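Local coordinates for periplasmic protein-probably involved in high-affinity Fe2+ transport (Escherichia coli F11, PDB 5I0Y) that binds copper in the periplasm and probably takes part in high-affinity iron uptake, which depends on its copper site, at residues 115-118 with 119-123. The protein carries 1 engineered substitution. Residues are numbered along the deposited sequence; the frame is centred on the assembly and turned at random.
Sequences HIEP and PSKAG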
# COMPACT_ATOMS: atom_id res chain seq x y z
N HIS B 115 11.73 -12.94 -1.89
CA HIS B 115 10.63 -13.90 -2.12
C HIS B 115 9.34 -13.15 -2.06
O HIS B 115 8.97 -12.65 -0.99
CB HIS B 115 10.66 -15.00 -1.05
CG HIS B 115 12.04 -15.56 -0.79
ND1 HIS B 115 12.69 -16.33 -1.69
CD2 HIS B 115 12.88 -15.45 0.32
CE1 HIS B 115 13.88 -16.69 -1.20
NE2 HIS B 115 14.01 -16.16 0.03
N ILE B 116 8.66 -13.03 -3.21
CA ILE B 116 7.52 -12.10 -3.34
C ILE B 116 6.20 -12.84 -3.56
O ILE B 116 6.10 -13.73 -4.41
CB ILE B 116 7.80 -11.12 -4.49
CG1 ILE B 116 9.12 -10.42 -4.22
CG2 ILE B 116 6.69 -10.07 -4.60
CD1 ILE B 116 9.59 -9.53 -5.33
N GLU B 117 5.19 -12.44 -2.79
CA GLU B 117 3.85 -12.98 -2.94
C GLU B 117 2.90 -11.84 -3.29
O GLU B 117 3.10 -10.71 -2.82
CB GLU B 117 3.40 -13.67 -1.64
CG GLU B 117 4.07 -15.02 -1.46
CD GLU B 117 3.96 -15.53 -0.04
OE1 GLU B 117 4.38 -14.81 0.89
OE2 GLU B 117 3.45 -16.65 0.16
N PRO B 118 1.88 -12.11 -4.12
CA PRO B 118 1.03 -11.05 -4.67
C PRO B 118 0.07 -10.45 -3.64
O PRO B 118 -0.12 -10.99 -2.55
CB PRO B 118 0.28 -11.76 -5.80
CG PRO B 118 0.18 -13.17 -5.31
CD PRO B 118 1.50 -13.43 -4.65
N PRO B 119 -0.55 -9.32 -4.01
CA PRO B 119 -1.39 -8.56 -3.09
C PRO B 119 -2.58 -9.32 -2.51
O PRO B 119 -3.08 -8.95 -1.45
CB PRO B 119 -1.83 -7.37 -3.94
CG PRO B 119 -0.69 -7.17 -4.88
CD PRO B 119 -0.31 -8.57 -5.26
N SER B 120 -3.03 -10.38 -3.19
CA SER B 120 -4.09 -11.21 -2.64
C SER B 120 -3.75 -11.73 -1.24
O SER B 120 -4.62 -11.86 -0.38
CB SER B 120 -4.40 -12.37 -3.59
OG SER B 120 -3.21 -13.06 -3.91
N LYS B 121 -2.48 -12.04 -0.99
CA LYS B 121 -2.15 -12.66 0.29
C LYS B 121 -2.39 -11.73 1.49
O LYS B 121 -2.87 -12.16 2.55
CB LYS B 121 -0.72 -13.21 0.27
CG LYS B 121 -0.30 -13.86 1.58
CD LYS B 121 1.14 -14.34 1.53
CE LYS B 121 1.55 -14.88 2.88
NZ LYS B 121 0.96 -16.22 3.10
N ALA B 122 -2.07 -10.45 1.32
CA ALA B 122 -2.17 -9.48 2.40
C ALA B 122 -3.51 -8.77 2.42
O ALA B 122 -3.70 -7.83 3.20
CB ALA B 122 -1.02 -8.46 2.32
N GLY B 123 -4.45 -9.19 1.56
CA GLY B 123 -5.83 -8.71 1.69
C GLY B 123 -6.33 -7.70 0.67
O GLY B 123 -7.39 -7.10 0.88
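Pro118 O accepts a hydrogen bond from Lys121 N (3.0 Å, N-H...O angle 161°), turning the chain sharply as it leaves strand 108-117. Residues 119-121 take up helical backbone angles, overlapping a type I beta turn from Ser120 to Gly123; the positive phi of Gly123 suits a residue without a side chain. The peptide link between the two prolines brings Pro118 CB to a tight 3.3 Å from Pro119 CD. Ser120 OG approaches the Pro118 ring, 3.7 Å from CG. Glu117 and Lys121 meet across the bend, their side chains running obliquely to each other. The Lys121 chain, extended as far as CE (chi1 179°), runs back toward the strand and lays CD against the Glu117 carboxylate, 3.3 Å from OE1. A bend at chi4 (76°) then carries NZ to 3.9 Å from Glu117 OE2 in a long salt bridge. Glu117 and Lys121 both pack on Thr69, while Pro118 rests on Trp138 and Pro119 on Leu68 and Trp137. Ser120 packs on Glu30 of the second subunit, so the bend reaches a subunit contact. It leads out of strand 108-117, which lies between strands 69-76 and 141-149 in the antiparallel sheet of the beta sandwich, into the loop before strand 125-127.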